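MucR Phosphodiesterase (Pseudomonas aeruginosa, PDB 5M1T) is an EAL-domain protein that binds C2E and magnesium ions. Local coordinates at residues A[84-87]-A[88-91]; A[104-107]-A[108-112]; A[157-160]-A[161-165]. One frame throughout, in Å; residues are numbered along the deposited sequence.

In the fold
All three contacts are local and lie within one EAL domain, whose fold is a modified TIM barrel with one antiparallel strand. They follow in series: contact 1 spans the short helix 84-90, contact 2 is internal to the next helix, 93-113, whose buried side lies on strands 46-55 and 120-124, and contact 3 sits where strand 153-158 passes into helix 159-164. Centres of contacts 1 and 3 are about 18 Å apart; contact 2 lies about 27 Å from contact 1 and about 28 Å from contact 3, centre to centre. Leu84 touches C2E, the side chain of Thr158 is about 6 Å from C2E and from a magnesium ion, and that of Ala104 is about 8 Å from C2E.

Contact 1 of 3, residues A[84-87]-A[88-91]; sequences LPLA and EKTG. With C2E (9,9'-[(2R,3R,3aS,5S,7aR,9R,10R,10aS,12S,14aR)-3,5,10,12-tetrahydroxy-5,12-dioxidooctahydro-2H,7H-difuro[3,2-d:3',2'-j][1,3,7,9,2,8]tetraoxadiphosphacyclododecine-2,9-diyl]bis(2-amino-1,9-dihydro-6H-purin-6-one)), chain C.
Leu86 O is gripped twice by Thr90, by the hydroxyl OG1 at 2.6 Å and by the backbone N at 3.0 Å. The two donors approach from opposite faces of the carbonyl plane, so the oxygen is clasped rather than bonded on one side. The hydroxyl can fold back because chi1 of Thr90 is 52°, which sets OG1 between its own backbone N and carbonyl carbon. The other branch, CG2, lies across the end of Leu86 and meets its CD1 at 3.9 Å.

The two preceding backbone bonds run from Glu88 N to Leu84 O at 2.8 Å and from Lys89 N to Pro85 O at 3.0 Å. The spiral then fades: Gly91 N reaches Ala87 O at 3.0 Å, but the bond is bent and weak. Gly91 itself has left the helix with a positive phi of 87°, a conformation easily adopted by glycine. Glu88 turns its carboxylate away from this segment, bending at chi2, and is held by Ser126 OG and the backbone N of Leu128.

Leu84 faces the ligand. Its CD1 lies above the rim of one guanine base of C2E at the N31-C41 bond, 3.3 Å from N31, giving that base an apolar neighbour, while its flank also rests on Ile93 of the following helix. A short surface helix, ending in a threonine whose hydroxyl bonds back to the carbonyl four residues earlier and then a glycine of positive phi, here supplies one wall residue of the C2E pocket in the EAL domain.

Contact 2 of 3, residues A[104-107]-A[108-112]; sequences ACRQ and MRLWL
Met108 N donates to Ala104 O at 3.0 Å, and the Met108 side chain, bent at chi2 and chi3, brings its CE in plane to the edge of the Trp111 indole.

Arg109 bonds back to Cys105 O through its N, but its charged end leaves the turn. Asp113 and Glu149 form salt bridges with the guanidinium, and Ser147 O takes a further hydrogen bond from NH1; Leu112 CD1 lies over the rim of one face, 3.7 Å above the plane. The charge is therefore probably well compensated.

Leu110 stands alongside Arg106, both pointing the same way. Its CD2 is 4.0 Å from Gln107 NE2 and 4.2 Å from Arg106 NH1, so the methyl loosely touches both the amide and the guanidinium, whose salt bridge goes to Glu103. Helix 93-113 is one of the outer helices of the modified TIM barrel of EAL domains: its buried side is laid on strands 46-55 and 120-124, where Tyr50, like Trp119, meets the Trp111 indole edge-to-face, and its other side carries these charged groups.

Trp111 N closes the turn on Gln107 O at 2.9 Å. The Gln107 side chain lies over one face of the indole: with chi2 at 60°, its chain bends so that CG makes a CH-pi contact 3.5 Å from the centroid of the six-membered ring, only 11° off the normal. NE2 of Gln107 lies 3.1 Å above the ring plane of Trp111, over NE1 and near the rim; both nitrogens are donors, so no bond joins them. Amide and indole planes stand 55° apart.

Contact 3 of 3, residues A[157-160]-A[161-165]; sequences VTES and TAMRD
Thr161 turns its side chain back on the end of the strand it follows. CB sits 3.4 Å from Thr158 OG1. At CB the chain forks. CG2 is the branch that meets Val157, whose side chain it crosses at about a right angle, although the modelled approach of Thr161 to Val157 CG1 is too close to be trusted in detail. OG1 takes the other branch, anti to the carbonyl carbon (chi1 -71°), and comes to lie 3.0 Å from Thr158 OG1. It is hydrogen-bonded to a water at 2.7 Å, and that water accepts the N-H of Thr158 at 3.1 Å. The water thus ties the last strand residue to the first turn of the helix. Ala127 and Phe130 of helix 127-131 touch Thr161 as well.

The backbone passes from strand to helix here. Thr158, at the N-cap position, receives Ala162 N on its carbonyl O at 2.9 Å, nearly along the C=O axis, and Glu159 O receives Met163 N at 2.9 Å. Glu159 points its own side chain away from this turn, fully extended, to a carboxylate held by Ser193 OG and by the backbone N atoms of Gly189 and Gly191. These bonds join the helix start to the loop that follows strand 182-188.

Such a strand-to-helix turn, at the C-terminal end of a barrel strand, is where TIM-barrel folds gather their ligands. Here it carries the EVTE motif of EAL domains: Glu156, just before Val157, binds magnesium, and the side chain of Thr158 is about 6 Å from both a magnesium ion and C2E.

Contact 1 of 3, residues A[84-87]-A[88-91]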
ATOM      1  N   LEU A  84      -2.663  -4.573  17.907  1.00 28.70           N
ATOM      2  CA  LEU A  84      -2.510  -4.329  16.465  1.00 28.10           C
ATOM      3  C   LEU A  84      -2.164  -2.884  16.079  1.00 27.76           C
ATOM      4  O   LEU A  84      -1.522  -2.677  15.063  1.00 27.71           O
ATOM      5  CB  LEU A  84      -3.739  -4.799  15.683  1.00 28.38           C
ATOM      6  CG  LEU A  84      -3.842  -6.300  15.384  1.00 28.21           C
ATOM      7  CD1 LEU A  84      -5.080  -6.560  14.558  1.00 28.93           C
ATOM      8  CD2 LEU A  84      -2.649  -6.808  14.610  1.00 28.84           C
ATOM      9  N   PRO A  85      -2.594  -1.878  16.869  1.00 27.24           N
ATOM     10  CA  PRO A  85      -2.169  -0.524  16.545  1.00 27.26           C
ATOM     11  C   PRO A  85      -0.654  -0.296  16.708  1.00 27.31           C
ATOM     12  O   PRO A  85      -0.047   0.397  15.895  1.00 26.45           O
ATOM     13  CB  PRO A  85      -2.964   0.344  17.535  1.00 27.55           C
ATOM     14  CG  PRO A  85      -4.144  -0.500  17.887  1.00 27.02           C
ATOM     15  CD  PRO A  85      -3.585  -1.887  17.949  1.00 26.76           C
ATOM     16  N   LEU A  86      -0.064  -0.880  17.753  1.00 27.48           N
ATOM     17  CA  LEU A  86       1.384  -0.907  17.913  1.00 27.42           C
ATOM     18  C   LEU A  86       2.046  -1.670  16.766  1.00 26.87           C
ATOM     19  O   LEU A  86       3.088  -1.264  16.249  1.00 25.84           O
ATOM     20  CB  LEU A  86       1.750  -1.558  19.245  1.00 28.38           C
ATOM     21  CG  LEU A  86       3.236  -1.699  19.560  1.00 29.46           C
ATOM     22  CD1 LEU A  86       3.857  -0.297  19.642  1.00 30.46           C
ATOM     23  CD2 LEU A  86       3.504  -2.489  20.854  1.00 29.83           C
ATOM     24  N   ALA A  87       1.440  -2.780  16.361  1.00 26.37           N
ATOM     25  CA  ALA A  87       1.964  -3.534  15.236  1.00 26.52           C
ATOM     26  C   ALA A  87       1.917  -2.734  13.944  1.00 27.58           C
ATOM     27  O   ALA A  87       2.866  -2.795  13.139  1.00 27.25           O
ATOM     28  CB  ALA A  87       1.233  -4.859  15.078  1.00 25.80           C
ATOM     29  N   GLU A  88       0.837  -1.968  13.746  1.00 29.23           N
ATOM     30  CA  GLU A  88       0.689  -1.127  12.539  1.00 30.57           C
ATOM     31  C   GLU A  88       1.759  -0.041  12.520  1.00 32.85           C
ATOM     32  O   GLU A  88       2.499   0.083  11.536  1.00 33.47           O
ATOM     33  CB  GLU A  88      -0.711  -0.504  12.454  1.00 31.05           C
ATOM     34  CG  GLU A  88      -1.003   0.290  11.181  1.00 31.28           C
ATOM     35  CD  GLU A  88      -1.497  -0.560  10.001  1.00 32.59           C
ATOM     36  OE1 GLU A  88      -1.181  -1.804   9.961  1.00 32.37           O
ATOM     37  OE2 GLU A  88      -2.171   0.032   9.095  1.00 30.49           O
ATOM     38  N   LYS A  89       1.846   0.724  13.611  1.00 34.27           N
ATOM     39  CA  LYS A  89       2.817   1.824  13.756  1.00 35.02           C
ATOM     40  C   LYS A  89       4.298   1.403  13.618  1.00 32.99           C
ATOM     41  O   LYS A  89       5.121   2.139  13.077  1.00 32.87           O
ATOM     42  CB  LYS A  89       2.585   2.523  15.108  1.00 38.21           C
ATOM     43  CG  LYS A  89       3.626   3.572  15.468  1.00 41.14           C
ATOM     44  CD  LYS A  89       3.230   4.416  16.691  1.00 43.83           C
ATOM     45  CE  LYS A  89       3.418   3.671  18.025  1.00 45.70           C
ATOM     46  NZ  LYS A  89       2.648   4.246  19.182  1.00 46.06           N
ATOM     47  N   THR A  90       4.631   0.223  14.119  1.00 30.84           N
ATOM     48  CA  THR A  90       6.009  -0.282  14.104  1.00 29.39           C
ATOM     49  C   THR A  90       6.364  -1.040  12.842  1.00 28.31           C
ATOM     50  O   THR A  90       7.528  -1.207  12.535  1.00 28.31           O
ATOM     51  CB  THR A  90       6.266  -1.242  15.272  1.00 28.91           C
ATOM     52  OG1 THR A  90       5.237  -2.263  15.294  1.00 27.97           O
ATOM     53  CG2 THR A  90       6.285  -0.452  16.602  1.00 28.74           C
ATOM     54  N   GLY A  91       5.357  -1.512  12.115  1.00 27.40           N
ATOM     55  CA  GLY A  91       5.604  -2.334  10.942  1.00 26.61           C
ATOM     56  C   GLY A  91       5.735  -3.807  11.272  1.00 25.62           C
ATOM     57  O   GLY A  91       5.905  -4.621  10.371  1.00 26.90           O
TER
HETATM   58  P1  C2E C 701     -13.170  -7.329  12.755  1.00 22.24           P
HETATM   59  O2P C2E C 701     -12.561  -7.596  11.406  1.00 20.84           O
HETATM   60  O1P C2E C 701     -14.436  -6.498  12.738  1.00 23.32           O
HETATM   61  O5' C2E C 701     -13.454  -8.746  13.430  1.00 22.29           O
HETATM   62  C5' C2E C 701     -14.658  -8.990  14.123  1.00 23.46           C
HETATM   63  C4' C2E C 701     -14.510  -8.690  15.597  1.00 24.20           C
HETATM   64  O4' C2E C 701     -15.812  -8.771  16.207  1.00 24.39           O
HETATM   65  C3' C2E C 701     -13.640  -9.709  16.314  1.00 24.54           C
HETATM   66  O3' C2E C 701     -12.966  -9.059  17.391  1.00 24.24           O
HETATM   67  C2' C2E C 701     -14.631 -10.700  16.886  1.00 24.90           C
HETATM   68  O2' C2E C 701     -14.141 -11.390  18.036  1.00 24.85           O
HETATM   69  C1' C2E C 701     -15.759  -9.745  17.251  1.00 25.52           C
HETATM   70  N9  C2E C 701     -17.069 -10.385  17.361  1.00 26.89           N
HETATM   71  C8  C2E C 701     -17.587 -11.319  16.547  1.00 28.42           C
HETATM   72  N7  C2E C 701     -18.827 -11.660  16.962  1.00 28.63           N
HETATM   73  C5  C2E C 701     -19.109 -10.924  18.046  1.00 27.16           C
HETATM   74  C6  C2E C 701     -20.245 -10.792  18.964  1.00 27.17           C
HETATM   75  O6  C2E C 701     -21.277 -11.477  18.787  1.00 26.62           O
HETATM   76  N1  C2E C 701     -20.125  -9.911  19.970  1.00 27.66           N
HETATM   77  C2  C2E C 701     -19.010  -9.168  20.159  1.00 27.78           C
HETATM   78  N2  C2E C 701     -18.945  -8.301  21.195  1.00 28.62           N
HETATM   79  N3  C2E C 701     -17.940  -9.235  19.347  1.00 27.41           N
HETATM   80  C4  C2E C 701     -17.942 -10.088  18.305  1.00 27.29           C
HETATM   81  P11 C2E C 701     -11.393  -9.291  17.630  1.00 24.35           P
HETATM   82  O21 C2E C 701     -11.087 -10.766  17.427  1.00 25.26           O
HETATM   83  O11 C2E C 701     -11.056  -8.877  19.023  1.00 23.75           O
HETATM   84  O5A C2E C 701     -10.621  -8.428  16.527  1.00 23.76           O
HETATM   85  C5A C2E C 701     -10.814  -7.011  16.508  1.00 23.16           C
HETATM   86  C4A C2E C 701     -10.265  -6.440  15.219  1.00 22.66           C
HETATM   87  O4A C2E C 701      -8.882  -6.751  15.078  1.00 22.85           O
HETATM   88  C3A C2E C 701     -10.887  -7.054  13.992  1.00 22.98           C
HETATM   89  O3A C2E C 701     -12.152  -6.494  13.686  1.00 23.46           O
HETATM   90  C2A C2E C 701      -9.857  -6.777  12.928  1.00 22.75           C
HETATM   91  O2A C2E C 701      -9.946  -5.443  12.450  1.00 23.97           O
HETATM   92  C1A C2E C 701      -8.563  -6.908  13.692  1.00 22.88           C
HETATM   93  N91 C2E C 701      -7.934  -8.232  13.422  1.00 23.00           N
HETATM   94  C81 C2E C 701      -8.174  -9.421  14.015  1.00 22.66           C
HETATM   95  N71 C2E C 701      -7.363 -10.386  13.504  1.00 22.34           N
HETATM   96  C51 C2E C 701      -6.598  -9.793  12.570  1.00 22.03           C
HETATM   97  C61 C2E C 701      -5.538 -10.212  11.637  1.00 22.16           C
HETATM   98  O61 C2E C 701      -5.168 -11.405  11.597  1.00 22.02           O
HETATM   99  N11 C2E C 701      -5.002  -9.277  10.833  1.00 22.23           N
HETATM  100  C21 C2E C 701      -5.414  -7.991  10.860  1.00 22.82           C
HETATM  101  N21 C2E C 701      -4.843  -7.098  10.032  1.00 24.19           N
HETATM  102  N31 C2E C 701      -6.380  -7.531  11.684  1.00 22.31           N
HETATM  103  C41 C2E C 701      -6.986  -8.388  12.525  1.00 22.18           C

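Contact 2 of 3, residues A[104-107]-A[108-112]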
ATOM      1  N   ALA A 104      -3.537 -19.500   7.948  1.00 23.68           N
ATOM      2  CA  ALA A 104      -4.918 -19.547   7.492  1.00 22.83           C
ATOM      3  C   ALA A 104      -4.999 -20.418   6.238  1.00 22.70           C
ATOM      4  O   ALA A 104      -5.934 -21.190   6.040  1.00 21.53           O
ATOM      5  CB  ALA A 104      -5.409 -18.144   7.188  1.00 22.57           C
ATOM      6  N   CYS A 105      -4.043 -20.248   5.348  1.00 22.87           N
ATOM      7  CA  CYS A 105      -4.045 -21.038   4.120  1.00 24.11           C
ATOM      8  C   CYS A 105      -3.776 -22.497   4.422  1.00 24.25           C
ATOM      9  O   CYS A 105      -4.353 -23.372   3.807  1.00 24.12           O
ATOM     10  CB  CYS A 105      -3.041 -20.488   3.092  1.00 24.69           C
ATOM     11  SG  CYS A 105      -3.591 -18.942   2.310  1.00 25.38           S
ATOM     12  N   ARG A 106      -2.913 -22.758   5.388  1.00 25.93           N
ATOM     13  CA  ARG A 106      -2.580 -24.124   5.796  1.00 26.48           C
ATOM     14  C   ARG A 106      -3.825 -24.792   6.330  1.00 26.10           C
ATOM     15  O   ARG A 106      -4.167 -25.932   5.958  1.00 25.48           O
ATOM     16  CB  ARG A 106      -1.514 -24.115   6.880  1.00 28.01           C
ATOM     17  CG  ARG A 106      -0.880 -25.487   7.128  1.00 29.97           C
ATOM     18  CD  ARG A 106       0.110 -25.502   8.293  1.00 32.13           C
ATOM     19  NE  ARG A 106      -0.513 -25.136   9.565  1.00 34.12           N
ATOM     20  CZ  ARG A 106      -1.257 -25.954  10.328  1.00 37.04           C
ATOM     21  NH1 ARG A 106      -1.462 -27.224   9.991  1.00 38.71           N
ATOM     22  NH2 ARG A 106      -1.806 -25.498  11.457  1.00 38.07           N
ATOM     23  N   GLN A 107      -4.514 -24.069   7.201  1.00 25.37           N
ATOM     24  CA  GLN A 107      -5.723 -24.568   7.806  1.00 26.17           C
ATOM     25  C   GLN A 107      -6.842 -24.847   6.800  1.00 26.97           C
ATOM     26  O   GLN A 107      -7.521 -25.879   6.895  1.00 26.84           O
ATOM     27  CB  GLN A 107      -6.217 -23.601   8.863  1.00 26.22           C
ATOM     28  CG  GLN A 107      -7.266 -24.197   9.758  1.00 26.97           C
ATOM     29  CD  GLN A 107      -6.759 -25.428  10.514  1.00 27.59           C
ATOM     30  OE1 GLN A 107      -5.734 -25.379  11.197  1.00 27.94           O
ATOM     31  NE2 GLN A 107      -7.465 -26.523  10.381  1.00 27.70           N
ATOM     32  N   MET A 108      -7.049 -23.936   5.852  1.00 26.82           N
ATOM     33  CA  MET A 108      -8.104 -24.130   4.867  1.00 28.39           C
ATOM     34  C   MET A 108      -7.818 -25.380   4.022  1.00 29.12           C
ATOM     35  O   MET A 108      -8.712 -26.214   3.800  1.00 29.46           O
ATOM     36  CB  MET A 108      -8.263 -22.880   3.996  1.00 29.61           C
ATOM     37  CG  MET A 108      -9.487 -22.880   3.075  1.00 30.98           C
ATOM     38  SD  MET A 108     -11.118 -23.200   3.822  1.00 32.85           S
ATOM     39  CE  MET A 108     -11.151 -21.963   5.041  1.00 31.25           C
ATOM     40  N   ARG A 109      -6.563 -25.512   3.559  1.00 28.53           N
ATOM     41  CA  ARG A 109      -6.132 -26.701   2.853  1.00 28.29           C
ATOM     42  C   ARG A 109      -6.483 -27.971   3.636  1.00 27.74           C
ATOM     43  O   ARG A 109      -7.098 -28.870   3.101  1.00 27.61           O
ATOM     44  CB  ARG A 109      -4.637 -26.626   2.583  1.00 28.49           C
ATOM     45  CG  ARG A 109      -4.054 -27.751   1.735  1.00 29.16           C
ATOM     46  CD  ARG A 109      -4.485 -27.703   0.275  1.00 29.36           C
ATOM     47  NE  ARG A 109      -5.615 -28.579   0.010  1.00 30.20           N
ATOM     48  CZ  ARG A 109      -6.507 -28.415  -0.974  1.00 30.89           C
ATOM     49  NH1 ARG A 109      -6.436 -27.371  -1.795  1.00 30.96           N
ATOM     50  NH2 ARG A 109      -7.501 -29.293  -1.129  1.00 30.69           N
ATOM     51  N   LEU A 110      -6.080 -28.026   4.896  1.00 27.58           N
ATOM     52  CA  LEU A 110      -6.354 -29.156   5.775  1.00 28.43           C
ATOM     53  C   LEU A 110      -7.870 -29.484   5.846  1.00 29.34           C
ATOM     54  O   LEU A 110      -8.312 -30.637   5.667  1.00 29.33           O
ATOM     55  CB  LEU A 110      -5.785 -28.848   7.160  1.00 28.70           C
ATOM     56  CG  LEU A 110      -5.797 -29.914   8.255  1.00 30.21           C
ATOM     57  CD1 LEU A 110      -5.222 -31.222   7.745  1.00 31.66           C
ATOM     58  CD2 LEU A 110      -4.934 -29.511   9.439  1.00 29.82           C
ATOM     59  N   TRP A 111      -8.669 -28.448   6.053  1.00 29.34           N
ATOM     60  CA  TRP A 111     -10.111 -28.583   6.049  1.00 30.24           C
ATOM     61  C   TRP A 111     -10.668 -29.071   4.739  1.00 30.72           C
ATOM     62  O   TRP A 111     -11.591 -29.882   4.751  1.00 30.44           O
ATOM     63  CB  TRP A 111     -10.785 -27.257   6.385  1.00 30.09           C
ATOM     64  CG  TRP A 111     -10.696 -26.897   7.831  1.00 30.55           C
ATOM     65  CD1 TRP A 111     -10.617 -27.763   8.879  1.00 31.21           C
ATOM     66  CD2 TRP A 111     -10.718 -25.575   8.395  1.00 29.83           C
ATOM     67  NE1 TRP A 111     -10.582 -27.064  10.059  1.00 31.12           N
ATOM     68  CE2 TRP A 111     -10.639 -25.723   9.792  1.00 29.97           C
ATOM     69  CE3 TRP A 111     -10.792 -24.285   7.849  1.00 29.80           C
ATOM     70  CZ2 TRP A 111     -10.641 -24.633  10.665  1.00 29.88           C
ATOM     71  CZ3 TRP A 111     -10.796 -23.203   8.705  1.00 29.79           C
ATOM     72  CH2 TRP A 111     -10.717 -23.385  10.108  1.00 29.76           C
ATOM     73  N   LEU A 112     -10.187 -28.529   3.620  1.00 31.02           N
ATOM     74  CA  LEU A 112     -10.653 -28.992   2.309  1.00 31.45           C
ATOM     75  C   LEU A 112     -10.334 -30.490   2.120  1.00 31.62           C
ATOM     76  O   LEU A 112     -11.144 -31.261   1.592  1.00 32.13           O
ATOM     77  CB  LEU A 112     -10.027 -28.180   1.179  1.00 31.33           C
ATOM     78  CG  LEU A 112     -10.548 -26.772   0.947  1.00 31.22           C
ATOM     79  CD1 LEU A 112      -9.609 -26.036   0.009  1.00 31.32           C
ATOM     80  CD2 LEU A 112     -11.936 -26.794   0.361  1.00 32.01           C
TER

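Contact 3 of 3, residues A[157-160]-A[161-165]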
ATOM      1  N   VAL A 157     -10.965  -5.849   3.665  1.00 22.80           N
ATOM      2  CA  VAL A 157     -10.406  -4.518   3.785  1.00 23.53           C
ATOM      3  C   VAL A 157     -11.549  -3.623   4.263  1.00 22.80           C
ATOM      4  O   VAL A 157     -12.718  -3.786   3.843  1.00 22.16           O
ATOM      5  CB  VAL A 157      -9.873  -4.016   2.422  1.00 24.80           C
ATOM      6  CG1 VAL A 157      -9.168  -2.686   2.565  1.00 25.36           C
ATOM      7  CG2 VAL A 157      -8.873  -5.006   1.855  1.00 26.08           C
ATOM      8  N   THR A 158     -11.263  -2.715   5.176  1.00 22.30           N
ATOM      9  CA  THR A 158     -12.354  -1.929   5.745  1.00 22.53           C
ATOM     10  C   THR A 158     -12.849  -0.913   4.709  1.00 23.00           C
ATOM     11  O   THR A 158     -12.132  -0.564   3.754  1.00 23.69           O
ATOM     12  CB  THR A 158     -11.969  -1.188   7.062  1.00 22.41           C
ATOM     13  OG1 THR A 158     -10.898  -0.255   6.809  1.00 22.05           O
ATOM     14  CG2 THR A 158     -11.604  -2.195   8.196  1.00 21.84           C
ATOM     15  N   GLU A 159     -14.076  -0.445   4.909  1.00 23.52           N
ATOM     16  CA  GLU A 159     -14.631   0.643   4.126  1.00 24.17           C
ATOM     17  C   GLU A 159     -13.650   1.829   4.034  1.00 23.49           C
ATOM     18  O   GLU A 159     -13.396   2.344   2.961  1.00 23.09           O
ATOM     19  CB  GLU A 159     -15.970   1.086   4.745  1.00 25.05           C
ATOM     20  CG  GLU A 159     -16.814   1.965   3.817  1.00 26.33           C
ATOM     21  CD  GLU A 159     -18.096   2.437   4.473  1.00 27.20           C
ATOM     22  OE1 GLU A 159     -18.293   2.093   5.670  1.00 27.29           O
ATOM     23  OE2 GLU A 159     -18.896   3.152   3.802  1.00 28.84           O
ATOM     24  N   SER A 160     -13.092   2.236   5.163  1.00 24.05           N
ATOM     25  CA  SER A 160     -12.203   3.405   5.214  1.00 25.32           C
ATOM     26  C   SER A 160     -10.992   3.149   4.377  1.00 24.78           C
ATOM     27  O   SER A 160     -10.589   4.003   3.607  1.00 24.27           O
ATOM     28  CB  SER A 160     -11.693   3.663   6.636  1.00 26.43           C
ATOM     29  OG  SER A 160     -12.766   3.640   7.549  1.00 28.29           O
ATOM     30  N   THR A 161     -10.419   1.953   4.545  1.00 24.27           N
ATOM     31  CA  THR A 161      -9.169   1.601   3.885  1.00 23.85           C
ATOM     32  C   THR A 161      -9.395   1.646   2.402  1.00 23.96           C
ATOM     33  O   THR A 161      -8.580   2.210   1.671  1.00 24.12           O
ATOM     34  CB  THR A 161      -8.655   0.225   4.364  1.00 23.71           C
ATOM     35  OG1 THR A 161      -8.191   0.361   5.704  1.00 23.03           O
ATOM     36  CG2 THR A 161      -7.491  -0.301   3.492  1.00 23.91           C
ATOM     37  N   ALA A 162     -10.514   1.079   1.953  1.00 24.21           N
ATOM     38  CA  ALA A 162     -10.762   0.942   0.524  1.00 24.51           C
ATOM     39  C   ALA A 162     -11.055   2.292  -0.091  1.00 24.57           C
ATOM     40  O   ALA A 162     -10.641   2.565  -1.205  1.00 25.25           O
ATOM     41  CB  ALA A 162     -11.928  -0.015   0.258  1.00 24.72           C
ATOM     42  N   MET A 163     -11.788   3.125   0.628  1.00 25.05           N
ATOM     43  CA  MET A 163     -12.258   4.413   0.087  1.00 25.82           C
ATOM     44  C   MET A 163     -11.225   5.550   0.253  1.00 27.22           C
ATOM     45  O   MET A 163     -11.338   6.601  -0.386  1.00 27.94           O
ATOM     46  CB  MET A 163     -13.586   4.791   0.737  1.00 25.56           C
ATOM     47  CG  MET A 163     -14.748   3.867   0.357  1.00 25.53           C
ATOM     48  SD  MET A 163     -15.167   4.018  -1.396  1.00 25.48           S
ATOM     49  CE  MET A 163     -16.309   2.674  -1.662  1.00 26.53           C
ATOM     50  N   ARG A 164     -10.198   5.354   1.066  1.00 27.56           N
ATOM     51  CA  ARG A 164      -9.214   6.413   1.206  1.00 29.39           C
ATOM     52  C   ARG A 164      -8.617   6.813  -0.161  1.00 30.45           C
ATOM     53  O   ARG A 164      -8.657   7.980  -0.541  1.00 29.30           O
ATOM     54  CB  ARG A 164      -8.120   6.053   2.207  1.00 29.50           C
ATOM     55  CG  ARG A 164      -7.190   7.223   2.506  1.00 30.44           C
ATOM     56  CD  ARG A 164      -5.860   6.739   3.090  1.00 30.51           C
ATOM     57  NE  ARG A 164      -5.199   5.778   2.210  1.00 30.93           N
ATOM     58  CZ  ARG A 164      -4.380   6.096   1.206  1.00 31.44           C
ATOM     59  NH1 ARG A 164      -4.095   7.359   0.949  1.00 32.78           N
ATOM     60  NH2 ARG A 164      -3.828   5.150   0.458  1.00 30.79           N
ATOM     61  N   ASP A 165      -8.066   5.860  -0.906  1.00 31.27           N
ATOM     62  CA  ASP A 165      -7.647   6.180  -2.285  1.00 32.11           C
ATOM     63  C   ASP A 165      -8.267   5.153  -3.236  1.00 30.87           C
ATOM     64  O   ASP A 165      -7.637   4.147  -3.573  1.00 31.50           O
ATOM     65  CB  ASP A 165      -6.125   6.215  -2.393  1.00 33.37           C
ATOM     66  CG  ASP A 165      -5.637   6.635  -3.775  1.00 35.36           C
ATOM     67  OD1 ASP A 165      -6.435   6.613  -4.744  1.00 37.09           O
ATOM     68  OD2 ASP A 165      -4.432   6.956  -3.888  1.00 35.07           O
TER
HETATM   69  O   HOH W   1      -8.442  -2.259   6.372  1.00 21.68           O